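Long-range contact in putative trimethylamine methyltransferase (Rhizobium meliloti, PDB 4YYC), which probably acts as a methyltransferase of the trimethylamine methyltransferase family: residues V234-S248 against Y263-I276. Numbering follows the deposited sequence. Where two conformers were deposited one is given.
Sequences VENNAVTLNLINANS and YARHNQACVVSPFI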
ATOM      1  N   VAL A 234     -21.672  -3.416 -32.573  1.00 22.61           N
ATOM      2  CA  VAL A 234     -20.256  -3.718 -32.389  1.00 22.04           C
ATOM      3  C   VAL A 234     -19.355  -2.798 -33.224  1.00 22.46           C
ATOM      4  O   VAL A 234     -18.310  -2.343 -32.750  1.00 21.65           O
ATOM      5  CB  VAL A 234     -19.986  -5.204 -32.666  1.00 21.65           C
ATOM      6  CG1 VAL A 234     -18.507  -5.496 -32.730  1.00 21.23           C
ATOM      7  CG2 VAL A 234     -20.715  -6.053 -31.626  1.00 21.53           C
ATOM      8  N   GLU A 235     -19.764  -2.489 -34.462  1.00 23.79           N
ATOM      9  CA  GLU A 235     -18.949  -1.603 -35.284  1.00 24.95           C
ATOM     10  C   GLU A 235     -18.882  -0.182 -34.730  1.00 25.05           C
ATOM     11  O   GLU A 235     -17.987   0.565 -35.093  1.00 25.18           O
ATOM     12  CB  GLU A 235     -19.495  -1.549 -36.716  1.00 26.91           C
ATOM     13  CG  GLU A 235     -19.340  -2.847 -37.498  1.00 28.72           C
ATOM     14  CD  GLU A 235     -17.886  -3.259 -37.732  1.00 30.53           C
ATOM     15  OE1 GLU A 235     -16.992  -2.402 -37.963  1.00 32.98           O
ATOM     16  OE2 GLU A 235     -17.605  -4.472 -37.657  1.00 33.21           O
ATOM     17  N   ASN A 236     -19.814   0.179 -33.858  1.00 25.14           N
ATOM     18  CA  ASN A 236     -19.886   1.526 -33.337  1.00 25.97           C
ATOM     19  C   ASN A 236     -19.519   1.676 -31.858  1.00 24.78           C
ATOM     20  O   ASN A 236     -19.460   2.790 -31.370  1.00 25.26           O
ATOM     21  CB  ASN A 236     -21.286   2.071 -33.579  1.00 27.63           C
ATOM     22  CG  ASN A 236     -21.519   2.418 -35.028  1.00 29.71           C
ATOM     23  OD1 ASN A 236     -20.960   3.382 -35.525  1.00 30.07           O
ATOM     24  ND2 ASN A 236     -22.305   1.593 -35.738  1.00 31.29           N
ATOM     25  N   ASN A 237     -19.276   0.579 -31.152  1.00 23.18           N
ATOM     26  CA  ASN A 237     -19.104   0.627 -29.690  1.00 22.11           C
ATOM     27  C   ASN A 237     -18.120  -0.458 -29.261  1.00 20.75           C
ATOM     28  O   ASN A 237     -18.201  -1.612 -29.720  1.00 20.55           O
ATOM     29  CB  ASN A 237     -20.401   0.312 -28.979  1.00 22.67           C
ATOM     30  CG  ASN A 237     -21.501   1.308 -29.270  1.00 23.88           C
ATOM     31  OD1 ASN A 237     -21.540   2.396 -28.684  1.00 25.60           O
ATOM     32  ND2 ASN A 237     -22.375   0.974 -30.198  1.00 24.63           N
ATOM     33  N   ALA A 238     -17.203  -0.109 -28.364  1.00 19.50           N
ATOM     34  CA  ALA A 238     -16.289  -1.093 -27.817  1.00 18.90           C
ATOM     35  C   ALA A 238     -17.060  -2.007 -26.844  1.00 18.55           C
ATOM     36  O   ALA A 238     -17.682  -1.532 -25.875  1.00 18.80           O
ATOM     37  CB  ALA A 238     -15.127  -0.410 -27.075  1.00 18.63           C
ATOM     38  N   VAL A 239     -17.030  -3.298 -27.121  1.00 18.21           N
ATOM     39  CA  VAL A 239     -17.590  -4.304 -26.212  1.00 18.05           C
ATOM     40  C   VAL A 239     -16.517  -5.240 -25.680  1.00 17.27           C
ATOM     41  O   VAL A 239     -16.805  -6.071 -24.830  1.00 16.92           O
ATOM     42  CB  VAL A 239     -18.729  -5.129 -26.841  1.00 18.60           C
ATOM     43  CG1 VAL A 239     -19.897  -4.231 -27.255  1.00 19.45           C
ATOM     44  CG2 VAL A 239     -18.261  -5.947 -28.025  1.00 18.75           C
ATOM     45  N   THR A 240     -15.291  -5.092 -26.169  1.00 16.78           N
ATOM     46  CA  THR A 240     -14.137  -5.863 -25.699  1.00 16.40           C
ATOM     47  C   THR A 240     -12.934  -4.937 -25.524  1.00 16.31           C
ATOM     48  O   THR A 240     -12.752  -3.962 -26.289  1.00 16.39           O
ATOM     49  CB  THR A 240     -13.745  -6.997 -26.668  1.00 16.49           C
ATOM     50  OG1 THR A 240     -13.592  -6.446 -27.979  1.00 17.14           O
ATOM     51  CG2 THR A 240     -14.780  -8.044 -26.696  1.00 16.62           C
ATOM     52  N   LEU A 241     -12.140  -5.243 -24.499  1.00 15.47           N
ATOM     53  CA  LEU A 241     -10.735  -4.827 -24.417  1.00 14.99           C
ATOM     54  C   LEU A 241      -9.890  -6.051 -24.692  1.00 15.07           C
ATOM     55  O   LEU A 241     -10.229  -7.153 -24.252  1.00 15.53           O
ATOM     56  CB  LEU A 241     -10.375  -4.265 -23.021  1.00 14.81           C
ATOM     57  CG  LEU A 241     -10.470  -2.745 -22.945  1.00 14.93           C
ATOM     58  CD1 LEU A 241     -11.877  -2.231 -23.223  1.00 15.46           C
ATOM     59  CD2 LEU A 241     -10.043  -2.240 -21.569  1.00 14.95           C
ATOM     60  N   ASN A 242      -8.771  -5.862 -25.390  1.00 14.93           N
ATOM     61  CA  ASN A 242      -8.001  -6.966 -25.937  1.00 14.70           C
ATOM     62  C   ASN A 242      -6.545  -6.750 -25.694  1.00 14.77           C
ATOM     63  O   ASN A 242      -6.035  -5.683 -25.996  1.00 14.63           O
ATOM     64  CB  ASN A 242      -8.348  -7.130 -27.410  1.00 15.43           C
ATOM     65  CG  ASN A 242      -9.827  -7.322 -27.603  1.00 15.64           C
ATOM     66  OD1 ASN A 242     -10.327  -8.378 -27.242  1.00 16.08           O
ATOM     67  ND2 ASN A 242     -10.542  -6.289 -28.034  1.00 16.05           N
ATOM     68  N   LEU A 243      -5.868  -7.710 -25.084  1.00 14.85           N
ATOM     69  CA  LEU A 243      -4.496  -7.520 -24.663  1.00 15.46           C
ATOM     70  C   LEU A 243      -3.527  -7.678 -25.816  1.00 15.78           C
ATOM     71  O   LEU A 243      -3.391  -8.759 -26.358  1.00 16.21           O
ATOM     72  CB  LEU A 243      -4.163  -8.486 -23.535  1.00 16.20           C
ATOM     73  CG  LEU A 243      -2.791  -8.348 -22.905  1.00 17.33           C
ATOM     74  CD1 LEU A 243      -2.583  -7.002 -22.278  1.00 17.98           C
ATOM     75  CD2 LEU A 243      -2.702  -9.426 -21.815  1.00 17.83           C
ATOM     76  N   ILE A 244      -2.832  -6.599 -26.158  1.00 15.59           N
ATOM     77  CA  ILE A 244      -1.875  -6.568 -27.271  1.00 16.26           C
ATOM     78  C   ILE A 244      -0.487  -6.323 -26.664  1.00 16.53           C
ATOM     79  O   ILE A 244      -0.095  -5.164 -26.419  1.00 16.46           O
ATOM     80  CB  ILE A 244      -2.240  -5.488 -28.327  1.00 17.04           C
ATOM     81  CG1 ILE A 244      -3.695  -5.673 -28.821  1.00 17.65           C
ATOM     82  CG2 ILE A 244      -1.196  -5.499 -29.458  1.00 17.49           C
ATOM     83  CD1 ILE A 244      -3.965  -6.987 -29.538  1.00 18.22           C
ATOM     84  N   ASN A 245       0.232  -7.387 -26.338  1.00 16.39           N
ATOM     85  CA  ASN A 245       1.546  -7.226 -25.779  1.00 17.32           C
ATOM     86  C   ASN A 245       2.599  -6.871 -26.822  1.00 18.13           C
ATOM     87  O   ASN A 245       2.511  -7.304 -27.975  1.00 18.37           O
ATOM     88  CB  ASN A 245       1.988  -8.477 -25.054  1.00 17.68           C
ATOM     89  CG  ASN A 245       1.191  -8.736 -23.787  1.00 18.15           C
ATOM     90  OD1 ASN A 245       0.437  -9.711 -23.719  1.00 20.45           O
ATOM     91  ND2 ASN A 245       1.367  -7.901 -22.773  1.00 18.49           N
ATOM     92  N   ALA A 246       3.574  -6.064 -26.425  1.00 18.12           N
ATOM     93  CA  ALA A 246       4.841  -5.978 -27.112  1.00 18.82           C
ATOM     94  C   ALA A 246       5.703  -7.111 -26.608  1.00 19.83           C
ATOM     95  O   ALA A 246       5.626  -7.496 -25.421  1.00 20.03           O
ATOM     96  CB  ALA A 246       5.548  -4.668 -26.857  1.00 18.97           C
ATOM     97  N   ASN A 247       6.538  -7.610 -27.490  1.00 20.80           N
ATOM     98  CA  ASN A 247       7.621  -8.508 -27.129  1.00 21.90           C
ATOM     99  C   ASN A 247       8.817  -7.647 -26.757  1.00 21.64           C
ATOM    100  O   ASN A 247       9.758  -7.466 -27.507  1.00 21.96           O
ATOM    101  CB  ASN A 247       7.940  -9.455 -28.286  1.00 24.04           C
ATOM    102  CG  ASN A 247       8.948 -10.510 -27.899  1.00 26.76           C
ATOM    103  OD1 ASN A 247       9.267 -10.692 -26.714  1.00 27.95           O
ATOM    104  ND2 ASN A 247       9.489 -11.199 -28.903  1.00 30.04           N
ATOM    105  N   SER A 248       8.751  -7.065 -25.574  1.00 20.64           N
ATOM    106  CA  SER A 248       9.764  -6.119 -25.150  1.00 20.58           C
ATOM    107  C   SER A 248      11.108  -6.857 -25.042  1.00 21.38           C
ATOM    108  O   SER A 248      11.097  -7.997 -24.561  1.00 21.42           O
ATOM    109  CB  SER A 248       9.368  -5.506 -23.803  1.00 20.16           C
ATOM    110  OG  SER A 248       8.019  -5.004 -23.878  1.00 20.20           O
ATOM    111  N   TYR A 263      -9.213  -6.190 -34.175  1.00 17.69           N
ATOM    112  CA  TYR A 263      -9.967  -5.401 -33.239  1.00 17.54           C
ATOM    113  C   TYR A 263     -10.066  -3.930 -33.602  1.00 18.04           C
ATOM    114  O   TYR A 263     -11.175  -3.357 -33.543  1.00 18.23           O
ATOM    115  CB  TYR A 263      -9.409  -5.599 -31.833  1.00 16.89           C
ATOM    116  CG  TYR A 263      -9.726  -7.000 -31.305  1.00 16.53           C
ATOM    117  CD1 TYR A 263     -11.037  -7.437 -31.253  1.00 16.85           C
ATOM    118  CD2 TYR A 263      -8.734  -7.875 -30.875  1.00 16.12           C
ATOM    119  CE1 TYR A 263     -11.367  -8.683 -30.750  1.00 16.55           C
ATOM    120  CE2 TYR A 263      -9.075  -9.134 -30.395  1.00 16.12           C
ATOM    121  CZ  TYR A 263     -10.382  -9.509 -30.333  1.00 16.29           C
ATOM    122  OH  TYR A 263     -10.687 -10.754 -29.843  1.00 16.44           O
ATOM    123  N   ALA A 264      -8.959  -3.331 -34.062  1.00 18.16           N
ATOM    124  CA  ALA A 264      -9.018  -1.929 -34.487  1.00 19.07           C
ATOM    125  C   ALA A 264      -9.951  -1.725 -35.677  1.00 20.29           C
ATOM    126  O   ALA A 264     -10.592  -0.697 -35.752  1.00 22.15           O
ATOM    127  CB  ALA A 264      -7.629  -1.382 -34.757  1.00 18.83           C
ATOM    128  N   ARG A 265     -10.080  -2.686 -36.584  1.00 20.29           N
ATOM    129  CA  ARG A 265     -11.022  -2.525 -37.674  1.00 21.38           C
ATOM    130  C   ARG A 265     -12.474  -2.612 -37.269  1.00 21.69           C
ATOM    131  O   ARG A 265     -13.337  -2.121 -38.002  1.00 22.59           O
ATOM    132  CB  ARG A 265     -10.746  -3.556 -38.752  1.00 22.61           C
ATOM    133  CG  ARG A 265      -9.547  -3.223 -39.604  1.00 24.02           C
ATOM    134  CD  ARG A 265      -9.622  -3.961 -40.923  1.00 25.55           C
ATOM    135  NE  ARG A 265      -8.521  -3.568 -41.789  1.00 26.62           N
ATOM    136  CZ  ARG A 265      -7.363  -4.220 -41.910  1.00 26.22           C
ATOM    137  NH1 ARG A 265      -7.097  -5.318 -41.226  1.00 26.29           N
ATOM    138  NH2 ARG A 265      -6.455  -3.739 -42.768  1.00 27.21           N
ATOM    139  N   HIS A 266     -12.754  -3.219 -36.110  1.00 21.12           N
ATOM    140  CA  HIS A 266     -14.113  -3.344 -35.606  1.00 21.47           C
ATOM    141  C   HIS A 266     -14.413  -2.494 -34.361  1.00 20.77           C
ATOM    142  O   HIS A 266     -15.353  -2.785 -33.661  1.00 20.70           O
ATOM    143  CB  HIS A 266     -14.368  -4.826 -35.316  1.00 21.87           C
ATOM    144  CG  HIS A 266     -14.309  -5.668 -36.542  1.00 23.15           C
ATOM    145  ND1 HIS A 266     -15.287  -5.635 -37.497  1.00 24.49           N
ATOM    146  CD2 HIS A 266     -13.361  -6.522 -36.985  1.00 24.11           C
ATOM    147  CE1 HIS A 266     -14.946  -6.425 -38.503  1.00 25.37           C
ATOM    148  NE2 HIS A 266     -13.799  -7.011 -38.200  1.00 25.58           N
ATOM    149  N   ASN A 267     -13.639  -1.419 -34.153  1.00 20.77           N
ATOM    150  CA  ASN A 267     -13.964  -0.438 -33.098  0.50 20.95           C
ATOM    151  C   ASN A 267     -13.793  -1.045 -31.721  1.00 20.00           C
ATOM    152  O   ASN A 267     -14.438  -0.570 -30.772  1.00 19.82           O
ATOM    153  CB  ASN A 267     -15.425   0.086 -33.238  0.50 22.07           C
ATOM    154  CG  ASN A 267     -15.651   1.485 -32.663  0.50 23.11           C
ATOM    155  OD1 ASN A 267     -15.518   1.748 -31.448  0.50 24.03           O
ATOM    156  ND2 ASN A 267     -16.047   2.367 -33.526  0.50 24.08           N
ATOM    157  N   GLN A 268     -12.980  -2.113 -31.602  1.00 18.94           N
ATOM    158  CA  GLN A 268     -12.749  -2.736 -30.309  1.00 18.50           C
ATOM    159  C   GLN A 268     -11.396  -2.281 -29.761  1.00 18.57           C
ATOM    160  O   GLN A 268     -10.547  -1.812 -30.513  1.00 19.90           O
ATOM    161  CB  GLN A 268     -12.814  -4.238 -30.417  1.00 18.13           C
ATOM    162  CG  GLN A 268     -14.112  -4.727 -31.025  1.00 18.25           C
ATOM    163  CD  GLN A 268     -15.299  -4.196 -30.289  1.00 18.35           C
ATOM    164  OE1 GLN A 268     -15.438  -4.454 -29.075  1.00 18.44           O
ATOM    165  NE2 GLN A 268     -16.160  -3.416 -30.974  1.00 18.58           N
ATOM    166  N   ALA A 269     -11.226  -2.345 -28.453  1.00 17.52           N
ATOM    167  CA  ALA A 269     -10.093  -1.678 -27.839  1.00 16.84           C
ATOM    168  C   ALA A 269      -8.879  -2.592 -27.730  1.00 16.61           C
ATOM    169  O   ALA A 269      -8.993  -3.769 -27.370  1.00 16.50           O
ATOM    170  CB  ALA A 269     -10.460  -1.140 -26.455  1.00 16.61           C
ATOM    171  N   CYS A 270      -7.721  -2.002 -27.957  1.00 16.25           N
ATOM    172  CA  CYS A 270      -6.442  -2.664 -27.821  1.00 16.07           C
ATOM    173  C   CYS A 270      -5.718  -2.113 -26.584  1.00 15.91           C
ATOM    174  O   CYS A 270      -5.584  -0.869 -26.462  1.00 15.77           O
ATOM    175  CB  CYS A 270      -5.577  -2.392 -29.041  1.00 16.75           C
ATOM    176  SG  CYS A 270      -6.149  -3.294 -30.499  1.00 18.19           S
ATOM    177  N   VAL A 271      -5.287  -3.004 -25.685  1.00 15.08           N
ATOM    178  CA  VAL A 271      -4.515  -2.607 -24.512  1.00 14.89           C
ATOM    179  C   VAL A 271      -3.062  -2.857 -24.855  1.00 15.19           C
ATOM    180  O   VAL A 271      -2.573  -3.987 -24.725  1.00 15.12           O
ATOM    181  CB  VAL A 271      -4.935  -3.402 -23.235  1.00 14.83           C
ATOM    182  CG1 VAL A 271      -4.211  -2.829 -22.006  1.00 14.61           C
ATOM    183  CG2 VAL A 271      -6.447  -3.437 -23.075  1.00 15.03           C
ATOM    184  N   VAL A 272      -2.359  -1.823 -25.324  1.00 15.07           N
ATOM    185  CA  VAL A 272      -0.987  -1.992 -25.837  1.00 15.51           C
ATOM    186  C   VAL A 272      -0.009  -2.018 -24.677  1.00 15.54           C
ATOM    187  O   VAL A 272       0.215  -0.996 -24.013  1.00 15.68           O
ATOM    188  CB  VAL A 272      -0.619  -0.869 -26.863  1.00 15.99           C
ATOM    189  CG1 VAL A 272       0.845  -1.016 -27.285  1.00 16.59           C
ATOM    190  CG2 VAL A 272      -1.521  -0.966 -28.055  1.00 16.69           C
ATOM    191  N   SER A 273       0.609  -3.165 -24.446  1.00 15.57           N
ATOM    192  CA  SER A 273       1.255  -3.422 -23.172  1.00 15.85           C
ATOM    193  C   SER A 273       2.659  -4.000 -23.334  1.00 16.48           C
ATOM    194  O   SER A 273       2.838  -5.199 -23.584  1.00 16.84           O
ATOM    195  CB  SER A 273       0.402  -4.415 -22.328  1.00 15.89           C
ATOM    196  OG  SER A 273      -0.899  -3.874 -22.084  1.00 16.29           O
ATOM    197  N   PRO A 274       3.688  -3.168 -23.160  1.00 17.28           N
ATOM    198  CA  PRO A 274       5.017  -3.686 -22.908  1.00 18.15           C
ATOM    199  C   PRO A 274       4.965  -4.760 -21.822  1.00 19.56           C
ATOM    200  O   PRO A 274       4.187  -4.635 -20.867  1.00 20.06           O
ATOM    201  CB  PRO A 274       5.771  -2.432 -22.444  1.00 18.71           C
ATOM    202  CG  PRO A 274       5.106  -1.333 -23.212  1.00 18.50           C
ATOM    203  CD  PRO A 274       3.661  -1.689 -23.227  1.00 17.81           C
ATOM    204  N   PHE A 275       5.764  -5.798 -21.972  1.00 20.18           N
ATOM    205  CA  PHE A 275       5.845  -6.869 -20.988  1.00 21.87           C
ATOM    206  C   PHE A 275       7.278  -6.927 -20.494  1.00 20.88           C
ATOM    207  O   PHE A 275       8.157  -7.470 -21.179  1.00 21.20           O
ATOM    208  CB  PHE A 275       5.433  -8.191 -21.619  1.00 23.34           C
ATOM    209  CG  PHE A 275       5.344  -9.321 -20.632  1.00 26.17           C
ATOM    210  CD1 PHE A 275       4.178  -9.511 -19.901  1.00 27.97           C
ATOM    211  CD2 PHE A 275       6.431 -10.130 -20.391  1.00 29.04           C
ATOM    212  CE1 PHE A 275       4.088 -10.522 -18.952  1.00 30.31           C
ATOM    213  CE2 PHE A 275       6.356 -11.168 -19.447  1.00 29.97           C
ATOM    214  CZ  PHE A 275       5.186 -11.351 -18.738  1.00 30.68           C
ATOM    215  N   ILE A 276       7.505  -6.341 -19.328  1.00 20.41           N
ATOM    216  CA  ILE A 276       8.840  -6.021 -18.901  1.00 21.20           C
ATOM    217  C   ILE A 276       9.181  -6.517 -17.508  1.00 21.07           C
ATOM    218  O   ILE A 276       8.401  -6.349 -16.570  1.00 20.17           O
ATOM    219  CB  ILE A 276       9.062  -4.529 -19.003  1.00 21.93           C
ATOM    220  CG1 ILE A 276       9.264  -4.193 -20.497  1.00 22.92           C
ATOM    221  CG2 ILE A 276      10.234  -4.007 -18.201  1.00 22.63           C
ATOM    222  CD1 ILE A 276       9.151  -2.726 -20.716  1.00 23.46           C
TER
HETATM  223  O   HOH W   1       8.852  -9.235 -23.241  1.00 25.61           O
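The carboxamide of Gln268 is gripped at both ends by 234-248. Gln268 OE1 accepts three donors: Val239 N at 2.8 Å and Thr240 OG1 at 2.9 Å, both in the carbonyl plane, and Thr240 N nearly along the C=O axis. Gln268 NE2 donates to Asn237 O (3.0 Å) and, within its own segment, to His266 O, both partners close to the amide plane, which fixes the flip of the group. A leucine in its place would probably leave the Val239 and Thr240 donors without their shared acceptor and Asn237 O without its amide donor, so that the loop 237-239 could shift. Next to this, Asn242 lays its amide flat on the Tyr263 ring, with planes 4° apart and CG 3.3 Å above the ring plane, over its centre. Its ND2 is held by Thr240 OG1, with a 175° N-H...O angle, and by Ala269 O.

From here 240-245 and 269-273 run as neighbouring parallel strands, their axes 30° apart, joined by a right-handed beta-alpha-beta crossover through helix 254-265, as in the TIM-like barrel of this family. Leu241, Ala269 and Val271 pack on one face, while Ile244 CG1 meets Cys270 CB at 3.8 Å on the other.

The ends face solvent more, with Asn236 exposed at one and Phe275 at the other. At the first, Glu235, partly exposed, accepts from His266 ND1 in the ring plane at 2.6 Å through the syn lone pair of OE2, which also pairs with Lys226. At the second, water 1 links Ser248 O to Phe275 O, and Asn245 ND2 donates both to Ser273 O and to an unidentified ligand.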